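Local structure of TsrD (Streptomyces laurentii, 5X7L) at residues L66-L71 against A80-S85; F102-I107 against H130-A135; Q10-H15 against D114-Q119. The protein belongs to the SnoaL-like polyketide cyclase family and adopts the alpha+beta fold of the NTF2 clan, assembling with a second copy of itself. One frame throughout, in Å; residues are numbered along the deposited sequence.

Contact 1. Residues L66-L71 against A80-S85; sequences LTLDDL and ARMTFS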
ATOM      1  N   LEU B  66       0.619 -13.644   9.440  1.00 12.01           N
ATOM      2  CA  LEU B  66       0.003 -12.746   8.476  1.00 11.44           C
ATOM      3  C   LEU B  66      -1.445 -12.572   8.885  1.00 11.67           C
ATOM      4  O   LEU B  66      -2.204 -13.544   8.929  1.00 12.91           O
ATOM      5  CB  LEU B  66       0.098 -13.313   7.056  1.00 11.46           C
ATOM      6  CG  LEU B  66      -0.403 -12.404   5.928  1.00 11.43           C
ATOM      7  CD1 LEU B  66       0.464 -11.158   5.812  1.00 12.05           C
ATOM      8  CD2 LEU B  66      -0.441 -13.163   4.609  1.00 12.65           C
ATOM      9  N   THR B  67      -1.820 -11.341   9.214  1.00 12.33           N
ATOM     10  CA  THR B  67      -3.166 -11.070   9.697  1.00 13.27           C
ATOM     11  C   THR B  67      -3.835  -9.982   8.870  1.00 12.15           C
ATOM     12  O   THR B  67      -3.173  -9.114   8.295  1.00 12.77           O
ATOM     13  CB  THR B  67      -3.164 -10.680  11.184  1.00 15.27           C
ATOM     14  OG1 THR B  67      -2.290  -9.567  11.385  1.00 16.49           O
ATOM     15  CG2 THR B  67      -2.699 -11.855  12.043  1.00 17.63           C
ATOM     16  N   LEU B  68      -5.159 -10.066   8.806  1.00 12.52           N
ATOM     17  CA  LEU B  68      -5.968  -9.170   8.000  1.00 12.14           C
ATOM     18  C   LEU B  68      -6.501  -8.017   8.844  1.00 12.08           C
ATOM     19  O   LEU B  68      -7.284  -8.225   9.771  1.00 14.70           O
ATOM     20  CB  LEU B  68      -7.120  -9.948   7.369  1.00 13.15           C
ATOM     21  CG  LEU B  68      -8.002  -9.195   6.377  1.00 13.56           C
ATOM     22  CD1 LEU B  68      -7.208  -8.711   5.177  1.00 13.02           C
ATOM     23  CD2 LEU B  68      -9.135 -10.102   5.936  1.00 15.83           C
ATOM     24  N   ASP B  69      -6.059  -6.807   8.522  1.00 11.87           N
ATOM     25  CA  ASP B  69      -6.480  -5.605   9.239  1.00 12.42           C
ATOM     26  C   ASP B  69      -7.745  -4.997   8.655  1.00 12.36           C
ATOM     27  O   ASP B  69      -8.564  -4.442   9.384  1.00 13.71           O
ATOM     28  CB  ASP B  69      -5.365  -4.562   9.220  1.00 13.75           C
ATOM     29  CG  ASP B  69      -4.118  -5.036   9.927  1.00 14.64           C
ATOM     30  OD1 ASP B  69      -4.216  -5.421  11.110  1.00 17.42           O
ATOM     31  OD2 ASP B  69      -3.040  -5.027   9.297  1.00 14.87           O
ATOM     32  N   ASP B  70      -7.889  -5.072   7.338  1.00 11.77           N
ATOM     33  CA  ASP B  70      -9.072  -4.538   6.674  1.00 11.67           C
ATOM     34  C   ASP B  70      -9.215  -5.185   5.306  1.00 11.58           C
ATOM     35  O   ASP B  70      -8.228  -5.608   4.702  1.00 12.62           O
ATOM     36  CB  ASP B  70      -8.980  -3.009   6.546  1.00 12.87           C
ATOM     37  CG  ASP B  70     -10.332  -2.345   6.315  1.00 14.01           C
ATOM     38  OD1 ASP B  70     -11.378  -3.025   6.404  1.00 14.82           O
ATOM     39  OD2 ASP B  70     -10.353  -1.125   6.048  1.00 14.90           O
ATOM     40  N   LEU B  71     -10.454  -5.266   4.842  1.00 12.23           N
ATOM     41  CA  LEU B  71     -10.784  -5.813   3.533  1.00 12.22           C
ATOM     42  C   LEU B  71     -11.816  -4.901   2.883  1.00 11.75           C
ATOM     43  O   LEU B  71     -12.830  -4.571   3.501  1.00 13.47           O
ATOM     44  CB  LEU B  71     -11.336  -7.235   3.666  1.00 13.34           C
ATOM     45  CG  LEU B  71     -11.777  -7.931   2.375  1.00 13.93           C
ATOM     46  CD1 LEU B  71     -10.593  -8.188   1.454  1.00 14.63           C
ATOM     47  CD2 LEU B  71     -12.503  -9.230   2.695  1.00 15.35           C
ATOM     48  N   ALA B  80      -6.767  -5.959   0.484  1.00 10.23           N
ATOM     49  CA  ALA B  80      -6.456  -6.496   1.803  1.00 10.65           C
ATOM     50  C   ALA B  80      -5.320  -5.703   2.435  1.00 10.58           C
ATOM     51  O   ALA B  80      -4.208  -5.675   1.904  1.00 11.18           O
ATOM     52  CB  ALA B  80      -6.082  -7.968   1.699  1.00 11.41           C
ATOM     53  N   ARG B  81      -5.610  -5.041   3.553  1.00 10.50           N
ATOM     54  CA  ARG B  81      -4.569  -4.426   4.364  1.00 10.46           C
ATOM     55  C   ARG B  81      -4.175  -5.435   5.430  1.00 10.36           C
ATOM     56  O   ARG B  81      -5.035  -5.941   6.155  1.00 11.10           O
ATOM     57  CB  ARG B  81      -5.053  -3.126   5.007  1.00 11.25           C
ATOM     58  CG  ARG B  81      -3.984  -2.455   5.858  1.00 11.67           C
ATOM     59  CD  ARG B  81      -4.316  -1.023   6.214  1.00 12.64           C
ATOM     60  NE  ARG B  81      -5.487  -0.896   7.078  1.00 13.02           N
ATOM     61  CZ  ARG B  81      -5.470  -1.004   8.405  1.00 14.21           C
ATOM     62  NH1 ARG B  81      -4.337  -1.273   9.050  1.00 15.36           N
ATOM     63  NH2 ARG B  81      -6.594  -0.847   9.096  1.00 15.48           N
HETATM   64  N   MSE B  82      -2.880  -5.731   5.524  1.00 10.80           N
HETATM   65  CA  MSE B  82      -2.395  -6.819   6.367  1.00 10.44           C
HETATM   66  C   MSE B  82      -1.178  -6.410   7.166  1.00 10.99           C
HETATM   67  O   MSE B  82      -0.521  -5.406   6.866  1.00 11.17           O
HETATM   68  CB  MSE B  82      -2.064  -8.039   5.500  1.00 11.29           C
HETATM   69  CG  MSE B  82      -3.310  -8.638   4.855  1.00 12.03           C
HETATM   70 SE   MSE B  82      -2.912 -10.041   3.560  0.77 13.34          SE
HETATM   71  CE  MSE B  82      -2.370  -8.887   2.089  1.00 14.36           C
ATOM     72  N   THR B  83      -0.896  -7.200   8.199  1.00 11.39           N
ATOM     73  CA  THR B  83       0.306  -7.068   9.010  1.00 11.53           C
ATOM     74  C   THR B  83       1.088  -8.375   8.911  1.00 11.01           C
ATOM     75  O   THR B  83       0.525  -9.458   9.081  1.00 11.74           O
ATOM     76  CB  THR B  83      -0.036  -6.755  10.478  1.00 12.65           C
ATOM     77  OG1 THR B  83      -0.703  -5.492  10.546  1.00 13.60           O
ATOM     78  CG2 THR B  83       1.225  -6.689  11.326  1.00 14.17           C
ATOM     79  N   PHE B  84       2.385  -8.255   8.644  1.00 11.33           N
ATOM     80  CA  PHE B  84       3.273  -9.385   8.389  1.00 11.26           C
ATOM     81  C   PHE B  84       4.402  -9.338   9.409  1.00 11.01           C
ATOM     82  O   PHE B  84       5.127  -8.341   9.485  1.00 11.64           O
ATOM     83  CB  PHE B  84       3.803  -9.273   6.958  1.00 12.33           C
ATOM     84  CG  PHE B  84       4.783 -10.340   6.560  1.00 14.38           C
ATOM     85  CD1 PHE B  84       4.476 -11.685   6.699  1.00 15.91           C
ATOM     86  CD2 PHE B  84       5.994  -9.991   5.976  1.00 16.30           C
ATOM     87  CE1 PHE B  84       5.377 -12.657   6.297  1.00 18.07           C
ATOM     88  CE2 PHE B  84       6.896 -10.958   5.572  1.00 17.51           C
ATOM     89  CZ  PHE B  84       6.589 -12.292   5.734  1.00 18.02           C
ATOM     90  N   SER B  85       4.538 -10.393  10.207  1.00 11.51           N
ATOM     91  CA  SER B  85       5.530 -10.402  11.278  1.00 11.63           C
ATOM     92  C   SER B  85       6.176 -11.771  11.420  1.00 11.32           C
ATOM     93  O   SER B  85       5.681 -12.769  10.894  1.00 11.79           O
ATOM     94  CB  SER B  85       4.896  -9.985  12.610  1.00 12.40           C
ATOM     95  OG  SER B  85       3.925 -10.925  13.033  1.00 13.12           O
TER
HETATM   96  O   HOH W   1      -1.778  -2.515   8.360  1.00 17.64           O
HETATM   97  O   HOH W   2      -8.047   0.143   6.587  1.00 15.40           O
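L66-L71 and A80-S85 run antiparallel as neighbouring arms of a hairpin, their axes 4.5 Å apart at closest and 150° between chain directions; T67 and T83 exchange both backbone hydrogen bonds, and the register slips by one at D69-D70. There R81 O is gripped twice, by D69 N at 2.7 Å and by D70 N at 3.2 Å, while R81 N bonds back to D70 O. With two residues facing one, D69 CB points toward the other strand instead of keeping to a sheet face. CG of D69 is anti to its carbonyl carbon (chi1 -63°), and the carboxylate reaches T83, whose OG1 donates to the syn lone pair of D69 OD2 at 2.7 Å. R81 crosses D69 at about a right angle, with D69 CB over one guanidinium face, offset toward its rim and 3.5 Å from R81 NH1. Carboxylate and guanidinium planes differ by only 14°, yet D69 OD2 lies well out of the guanidinium plane, 4.0 Å from R81 NH1: a long salt bridge of charges alone, supplemented by a water that bonds to D69 OD2 and accepts from R81 NH1. A second water, in plane at the guanidinium edge, links R81 NE to D70 OD2. The second subunit adds K77, salt-bridged to D70, and W121, in cation-pi contact with R81. On the apolar face L68 CD1 rests 3.7 Å from A80 CB and also meets M82 CG, while L66 CD1 touches CB of both M82 and F84. L66 packs on L17 and Y20 of helix 6-22, and the F84 ring meets W57 edge-to-face. The whole is an antiparallel hairpin of the NTF2-like sheet, interrupted by a classic beta bulge at D69-D70 opposite R81, polar toward the second subunit and apolar toward the helices.

Contact 2. Residues F102-I107 against H130-A135; sequences FSVGLI and HRQLGA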
ATOM      1  N   PHE B 102      10.470  -8.789  13.235  1.00 13.18           N
ATOM      2  CA  PHE B 102       9.962  -7.699  12.415  1.00 12.56           C
ATOM      3  C   PHE B 102       8.443  -7.720  12.425  1.00 12.29           C
ATOM      4  O   PHE B 102       7.828  -8.754  12.686  1.00 12.20           O
ATOM      5  CB  PHE B 102      10.480  -7.800  10.972  1.00 13.67           C
ATOM      6  CG  PHE B 102       9.988  -9.015  10.237  1.00 13.82           C
ATOM      7  CD1 PHE B 102      10.700 -10.205  10.280  1.00 14.21           C
ATOM      8  CD2 PHE B 102       8.803  -8.972   9.511  1.00 14.48           C
ATOM      9  CE1 PHE B 102      10.246 -11.327   9.610  1.00 14.62           C
ATOM     10  CE2 PHE B 102       8.343 -10.093   8.842  1.00 14.53           C
ATOM     11  CZ  PHE B 102       9.065 -11.272   8.892  1.00 14.56           C
ATOM     12  N   SER B 103       7.847  -6.571  12.138  1.00 11.92           N
ATOM     13  CA  SER B 103       6.416  -6.468  11.912  1.00 11.83           C
ATOM     14  C   SER B 103       6.201  -5.281  10.993  1.00 11.97           C
ATOM     15  O   SER B 103       6.559  -4.154  11.345  1.00 12.80           O
ATOM     16  CB  SER B 103       5.653  -6.283  13.223  1.00 12.79           C
ATOM     17  OG  SER B 103       4.259  -6.217  12.970  1.00 13.87           O
ATOM     18  N   VAL B 104       5.647  -5.538   9.810  1.00 11.77           N
ATOM     19  CA  VAL B 104       5.421  -4.481   8.828  1.00 12.44           C
ATOM     20  C   VAL B 104       4.038  -4.583   8.211  1.00 12.05           C
ATOM     21  O   VAL B 104       3.443  -5.659   8.138  1.00 12.66           O
ATOM     22  CB  VAL B 104       6.474  -4.499   7.692  1.00 13.16           C
ATOM     23  CG1 VAL B 104       7.846  -4.148   8.240  1.00 14.98           C
ATOM     24  CG2 VAL B 104       6.495  -5.845   6.978  1.00 13.62           C
ATOM     25  N   GLY B 105       3.544  -3.444   7.747  1.00 11.64           N
ATOM     26  CA  GLY B 105       2.268  -3.394   7.065  1.00 11.70           C
ATOM     27  C   GLY B 105       2.419  -3.547   5.565  1.00 11.33           C
ATOM     28  O   GLY B 105       3.469  -3.247   4.982  1.00 11.66           O
ATOM     29  N   LEU B 106       1.353  -4.024   4.938  1.00 11.27           N
ATOM     30  CA  LEU B 106       1.281  -4.098   3.488  1.00 11.79           C
ATOM     31  C   LEU B 106      -0.169  -3.933   3.069  1.00 10.92           C
ATOM     32  O   LEU B 106      -1.088  -4.149   3.869  1.00 11.27           O
ATOM     33  CB  LEU B 106       1.855  -5.426   2.977  1.00 12.67           C
ATOM     34  CG  LEU B 106       1.136  -6.701   3.440  1.00 13.33           C
ATOM     35  CD1 LEU B 106       1.155  -7.784   2.366  1.00 14.87           C
ATOM     36  CD2 LEU B 106       1.676  -7.235   4.760  1.00 14.14           C
ATOM     37  N   ILE B 107      -0.361  -3.524   1.823  1.00 10.88           N
ATOM     38  CA  ILE B 107      -1.682  -3.499   1.215  1.00 10.78           C
ATOM     39  C   ILE B 107      -1.577  -4.168  -0.148  1.00 10.89           C
ATOM     40  O   ILE B 107      -0.753  -3.772  -0.973  1.00 11.25           O
ATOM     41  CB  ILE B 107      -2.235  -2.068   1.062  1.00 11.26           C
ATOM     42  CG1 ILE B 107      -2.305  -1.369   2.424  1.00 11.58           C
ATOM     43  CG2 ILE B 107      -3.606  -2.111   0.395  1.00 11.92           C
ATOM     44  CD1 ILE B 107      -2.636   0.109   2.348  1.00 11.70           C
ATOM     45  N   HIS B 130      13.674  -2.998   6.373  1.00 15.10           N
ATOM     46  CA  HIS B 130      15.124  -2.799   6.376  1.00 16.09           C
ATOM     47  C   HIS B 130      15.626  -2.243   7.702  1.00 16.92           C
ATOM     48  O   HIS B 130      16.650  -2.686   8.222  1.00 18.11           O
ATOM     49  CB  HIS B 130      15.542  -1.867   5.240  1.00 17.12           C
ATOM     50  CG  HIS B 130      15.701  -2.558   3.924  1.00 17.80           C
ATOM     51  ND1 HIS B 130      14.633  -3.045   3.203  1.00 17.93           N
ATOM     52  CD2 HIS B 130      16.809  -2.848   3.202  1.00 19.55           C
ATOM     53  CE1 HIS B 130      15.077  -3.601   2.090  1.00 19.54           C
ATOM     54  NE2 HIS B 130      16.392  -3.496   2.066  1.00 20.93           N
ATOM     55  N   ARG B 131      14.901  -1.272   8.246  1.00 16.62           N
ATOM     56  CA  ARG B 131      15.288  -0.668   9.518  1.00 18.77           C
ATOM     57  C   ARG B 131      15.196  -1.662  10.671  1.00 17.73           C
ATOM     58  O   ARG B 131      16.104  -1.745  11.495  1.00 19.36           O
ATOM     59  CB  ARG B 131      14.443   0.572   9.800  1.00 22.36           C
ATOM     60  CG  ARG B 131      14.960   1.783   9.044  1.00 26.62           C
ATOM     61  CD  ARG B 131      14.045   2.983   9.156  1.00 30.44           C
ATOM     62  NE  ARG B 131      14.596   4.125   8.428  1.00 33.73           N
ATOM     63  CZ  ARG B 131      13.890   5.176   8.022  1.00 34.75           C
ATOM     64  NH1 ARG B 131      12.586   5.247   8.264  1.00 36.31           N
ATOM     65  NH2 ARG B 131      14.492   6.162   7.366  1.00 35.13           N
ATOM     66  N   GLN B 132      14.113  -2.428  10.717  1.00 16.19           N
ATOM     67  CA  GLN B 132      13.924  -3.398  11.789  1.00 16.24           C
ATOM     68  C   GLN B 132      14.937  -4.537  11.729  1.00 17.02           C
ATOM     69  O   GLN B 132      15.362  -5.048  12.767  1.00 18.19           O
ATOM     70  CB  GLN B 132      12.511  -3.963  11.744  1.00 16.18           C
ATOM     71  CG  GLN B 132      11.446  -2.940  12.071  1.00 16.23           C
ATOM     72  CD  GLN B 132      10.059  -3.470  11.800  1.00 17.03           C
ATOM     73  OE1 GLN B 132       9.810  -4.659  11.939  1.00 19.87           O
ATOM     74  NE2 GLN B 132       9.151  -2.595  11.397  1.00 17.64           N
ATOM     75  N   LEU B 133      15.329  -4.930  10.523  1.00 16.39           N
ATOM     76  CA  LEU B 133      16.240  -6.059  10.359  1.00 18.32           C
ATOM     77  C   LEU B 133      17.709  -5.635  10.304  1.00 20.57           C
ATOM     78  O   LEU B 133      18.585  -6.449  10.007  1.00 22.35           O
ATOM     79  CB  LEU B 133      15.851  -6.872   9.124  1.00 18.35           C
ATOM     80  CG  LEU B 133      14.456  -7.504   9.215  1.00 16.77           C
ATOM     81  CD1 LEU B 133      14.147  -8.305   7.959  1.00 18.01           C
ATOM     82  CD2 LEU B 133      14.304  -8.374  10.460  1.00 16.79           C
ATOM     83  N   GLY B 134      17.968  -4.366  10.611  1.00 21.99           N
ATOM     84  CA  GLY B 134      19.328  -3.874  10.813  1.00 23.73           C
ATOM     85  C   GLY B 134      20.098  -3.552   9.549  1.00 25.34           C
ATOM     86  O   GLY B 134      21.318  -3.389   9.590  1.00 26.79           O
ATOM     87  N   ALA B 135      19.391  -3.451   8.428  1.00 27.08           N
ATOM     88  CA  ALA B 135      20.023  -3.173   7.139  1.00 28.05           C
ATOM     89  C   ALA B 135      20.182  -1.676   6.889  1.00 30.29           C
ATOM     90  O   ALA B 135      20.977  -1.266   6.043  1.00 32.39           O
ATOM     91  CB  ALA B 135      19.223  -3.811   6.016  1.00 27.79           C
TER
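Q132, the last helical residue before a Schellman motif with G134 as its C-prime residue, lays its side-chain amide against the backbone of S103. The amide makes a two-bond grip: S103 N donates to Q132 OE1 at 2.7 Å, nearly straight (162°) and in the plane of the side-chain carbonyl, and Q132 NE2 donates to S103 O at 3.0 Å. In this second bond S103 O lies in the amide plane of Q132, whereas NE2 stands above the carbonyl plane of S103. Two bonds to one residue fix the rotation of the amide, and the Q132 chain reaches the strand extended beyond CG (chi2 171°). V104 crosses Q132 obliquely, its CG1 against NE2. Beyond the helix end, L133 crosses F102 obliquely too, bringing CD2 to F102 CB at 3.9 Å and close to CD1 of the ring. The F102 ring also meets that of F84, and L129 of helix 126-132 packs on both F102 and V104, so the end of the helix is joined to strand 101-113 by polar and apolar contacts together. Besides its bond to S103 N, Q132 OE1 comes within 3.1 Å of F102 CA.

Contact 3. Residues Q10-H15 against D114-Q119; sequences QQLMEH and DGLFAQ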
ATOM      1  N   GLN B  10     -14.219 -13.009   1.178  1.00 16.42           N
ATOM      2  CA  GLN B  10     -13.717 -13.281   2.524  1.00 16.87           C
ATOM      3  C   GLN B  10     -13.156 -14.699   2.629  1.00 15.89           C
ATOM      4  O   GLN B  10     -12.126 -14.918   3.266  1.00 16.30           O
ATOM      5  CB  GLN B  10     -14.813 -13.068   3.565  1.00 18.37           C
ATOM      6  CG  GLN B  10     -15.175 -11.608   3.765  1.00 20.86           C
ATOM      7  N   GLN B  11     -13.823 -15.656   1.989  1.00 16.03           N
ATOM      8  CA  GLN B  11     -13.344 -17.036   1.982  1.00 16.71           C
ATOM      9  C   GLN B  11     -12.023 -17.168   1.224  1.00 14.64           C
ATOM     10  O   GLN B  11     -11.135 -17.898   1.663  1.00 15.73           O
ATOM     11  CB  GLN B  11     -14.390 -17.982   1.386  1.00 21.16           C
ATOM     12  CG  GLN B  11     -13.978 -19.450   1.414  1.00 28.72           C
ATOM     13  CD  GLN B  11     -13.765 -19.981   2.823  1.00 36.40           C
ATOM     14  OE1 GLN B  11     -12.637 -20.035   3.316  1.00 40.01           O
ATOM     15  NE2 GLN B  11     -14.852 -20.376   3.478  1.00 39.90           N
ATOM     16  N   LEU B  12     -11.893 -16.472   0.093  1.00 14.38           N
ATOM     17  CA  LEU B  12     -10.617 -16.441  -0.629  1.00 14.49           C
ATOM     18  C   LEU B  12      -9.507 -15.947   0.289  1.00 12.88           C
ATOM     19  O   LEU B  12      -8.423 -16.528   0.336  1.00 13.60           O
ATOM     20  CB  LEU B  12     -10.679 -15.545  -1.871  1.00 15.13           C
ATOM     21  CG  LEU B  12     -11.628 -15.917  -3.012  1.00 16.42           C
ATOM     22  CD1 LEU B  12     -11.496 -14.900  -4.137  1.00 18.49           C
ATOM     23  CD2 LEU B  12     -11.363 -17.320  -3.531  1.00 18.89           C
HETATM   24  N   MSE B  13      -9.784 -14.874   1.021  1.00 12.97           N
HETATM   25  CA  MSE B  13      -8.783 -14.298   1.914  1.00 13.18           C
HETATM   26  C   MSE B  13      -8.411 -15.245   3.034  1.00 12.61           C
HETATM   27  O   MSE B  13      -7.253 -15.289   3.435  1.00 13.50           O
HETATM   28  CB  MSE B  13      -9.263 -12.977   2.509  1.00 13.68           C
HETATM   29  CG  MSE B  13      -9.277 -11.836   1.501  1.00 14.83           C
HETATM   30 SE   MSE B  13      -7.545 -11.537   0.633  0.80 15.76          SE
HETATM   31  CE  MSE B  13      -6.392 -11.510   2.215  1.00 15.09           C
ATOM     32  N   GLU B  14      -9.371 -16.012   3.547  1.00 13.28           N
ATOM     33  CA  GLU B  14      -9.058 -16.986   4.597  1.00 14.98           C
ATOM     34  C   GLU B  14      -8.046 -18.013   4.088  1.00 13.36           C
ATOM     35  O   GLU B  14      -7.098 -18.367   4.790  1.00 13.86           O
ATOM     36  CB  GLU B  14     -10.324 -17.684   5.102  1.00 17.11           C
ATOM     37  CG  GLU B  14     -11.226 -16.783   5.928  1.00 19.78           C
ATOM     38  N   HIS B  15      -8.236 -18.475   2.858  1.00 13.13           N
ATOM     39  CA  HIS B  15      -7.281 -19.396   2.254  1.00 13.27           C
ATOM     40  C   HIS B  15      -5.925 -18.740   2.021  1.00 11.94           C
ATOM     41  O   HIS B  15      -4.890 -19.359   2.256  1.00 12.74           O
ATOM     42  CB  HIS B  15      -7.819 -19.953   0.939  1.00 14.54           C
ATOM     43  CG  HIS B  15      -8.846 -21.023   1.120  1.00 16.55           C
ATOM     44  ND1 HIS B  15      -8.539 -22.266   1.629  1.00 18.33           N
ATOM     45  CD2 HIS B  15     -10.174 -21.043   0.857  1.00 19.28           C
ATOM     46  CE1 HIS B  15      -9.632 -23.008   1.670  1.00 21.89           C
ATOM     47  NE2 HIS B  15     -10.638 -22.288   1.208  1.00 21.26           N
ATOM     48  N   ASP B 114     -12.386 -15.453 -12.962  1.00 16.79           N
ATOM     49  CA  ASP B 114     -12.852 -16.828 -12.816  1.00 17.51           C
ATOM     50  C   ASP B 114     -12.977 -17.209 -11.339  1.00 16.33           C
ATOM     51  O   ASP B 114     -12.667 -18.333 -10.949  1.00 17.26           O
ATOM     52  CB  ASP B 114     -11.910 -17.796 -13.543  1.00 19.17           C
ATOM     53  CG  ASP B 114     -11.742 -17.453 -15.011  1.00 21.78           C
ATOM     54  OD1 ASP B 114     -12.765 -17.258 -15.700  1.00 22.92           O
ATOM     55  OD2 ASP B 114     -10.585 -17.375 -15.476  1.00 23.44           O
ATOM     56  N   GLY B 115     -13.418 -16.257 -10.521  1.00 15.60           N
ATOM     57  CA  GLY B 115     -13.651 -16.499  -9.103  1.00 15.81           C
ATOM     58  C   GLY B 115     -12.411 -16.627  -8.231  1.00 14.37           C
ATOM     59  O   GLY B 115     -12.519 -17.041  -7.077  1.00 15.25           O
ATOM     60  N   LEU B 116     -11.246 -16.263  -8.769  1.00 13.49           N
ATOM     61  CA  LEU B 116      -9.972 -16.398  -8.057  1.00 12.63           C
ATOM     62  C   LEU B 116      -9.122 -15.147  -8.254  1.00 12.01           C
ATOM     63  O   LEU B 116      -9.311 -14.412  -9.221  1.00 13.34           O
ATOM     64  CB  LEU B 116      -9.211 -17.628  -8.559  1.00 12.88           C
ATOM     65  CG  LEU B 116      -9.901 -18.978  -8.339  1.00 13.78           C
ATOM     66  CD1 LEU B 116      -9.249 -20.060  -9.186  1.00 14.54           C
ATOM     67  CD2 LEU B 116      -9.879 -19.376  -6.869  1.00 15.40           C
ATOM     68  N   PHE B 117      -8.179 -14.905  -7.349  1.00 11.91           N
ATOM     69  CA  PHE B 117      -7.232 -13.808  -7.547  1.00 12.18           C
ATOM     70  C   PHE B 117      -6.278 -14.178  -8.680  1.00 11.72           C
ATOM     71  O   PHE B 117      -5.660 -15.238  -8.646  1.00 12.44           O
ATOM     72  CB  PHE B 117      -6.423 -13.519  -6.282  1.00 11.92           C
ATOM     73  CG  PHE B 117      -7.249 -13.167  -5.073  1.00 11.87           C
ATOM     74  CD1 PHE B 117      -8.427 -12.434  -5.182  1.00 12.62           C
ATOM     75  CD2 PHE B 117      -6.819 -13.545  -3.808  1.00 13.00           C
ATOM     76  CE1 PHE B 117      -9.162 -12.106  -4.053  1.00 13.23           C
ATOM     77  CE2 PHE B 117      -7.548 -13.220  -2.678  1.00 13.81           C
ATOM     78  CZ  PHE B 117      -8.722 -12.499  -2.798  1.00 13.64           C
ATOM     79  N   ALA B 118      -6.157 -13.304  -9.677  1.00 11.86           N
ATOM     80  CA  ALA B 118      -5.362 -13.598 -10.873  1.00 12.57           C
ATOM     81  C   ALA B 118      -4.144 -12.697 -11.031  1.00 11.96           C
ATOM     82  O   ALA B 118      -3.256 -12.985 -11.833  1.00 12.86           O
ATOM     83  CB  ALA B 118      -6.237 -13.500 -12.117  1.00 13.92           C
ATOM     84  N   GLN B 119      -4.105 -11.611 -10.272  1.00 12.11           N
ATOM     85  CA  GLN B 119      -3.056 -10.624 -10.397  1.00 13.05           C
ATOM     86  C   GLN B 119      -3.128  -9.709  -9.178  1.00 11.50           C
ATOM     87  O   GLN B 119      -4.184  -9.605  -8.560  1.00 12.16           O
ATOM     88  CB  GLN B 119      -3.272  -9.874 -11.714  1.00 18.67           C
ATOM     89  CG  GLN B 119      -2.715  -8.490 -11.815  1.00 18.58           C
ATOM     90  CD  GLN B 119      -2.871  -7.896 -13.199  1.00 15.91           C
ATOM     91  OE1 GLN B 119      -3.685  -8.340 -14.020  1.00 15.79           O
ATOM     92  NE2 GLN B 119      -2.076  -6.885 -13.468  1.00 16.14           N
TER
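The F117 ring takes two quite different contacts from consecutive helix residues: L12 CD1 over its face and the selenium of selenomethionine M13 at an oblique angle to the ring. L12 CD1 lies 4.1 Å from the F117 ring centroid and 28° off the ring normal, a CH-pi contact. L12 CD1 is nearest to F117 CE1, at 3.6 Å, while L12 CB adds to the cover near CZ. M13 crosses F117 at about a right angle, with M13 SE 3.7 Å from F117 CE2 and almost as near CZ. The M13 chain is bent at chi2 and chi3, the first bend turning SE toward F117. In this Met-aromatic contact M13 SE lies 4.8 Å from the F117 ring centroid, 69° off its normal. The other L12 methyl, CD2, reaches the turn before the strand, 3.7 Å from G115 O, and it also meets L116 CD2, the two leucine side chains being roughly perpendicular. No hydrogen bond joins Q10-H15 to D114-Q119; the union is carried by apolar side chains, with G115 O against the L12 methyls. F117 also stacks on F110, and M13 packs on A80 and M82, extending the same core across neighbouring strands. Helix 10-15 and strand 116-119 are inclined at 71°, with axes 9.6 Å apart at closest, and form part of the helix-on-sheet core of the NTF2-like fold.

Overall arrangement
All three contacts draw on one antiparallel sheet, ordered 61-74, 77-88, 101-113, 116-124. Contact 1 pairs its first two strands, contact 2 ties the third to the end of helix 126-132, and contact 3 sets helix 6-22 against the fourth. Contact 1 closes before contact 2 opens; contact 3 spans contact 1 in sequence and alternates with contact 2. Centres of contacts 1 and 2 are about 14 Å apart, those of 1 and 3 about 15 Å; F84 N and M82 N hydrogen-bond to V104 O and L106 O respectively, and L71 meets M13. Contacts 2 and 3, centres about 26 Å apart, lie on opposite sides of the chain's centre; they tie helices near the two termini to different parts of the sheet.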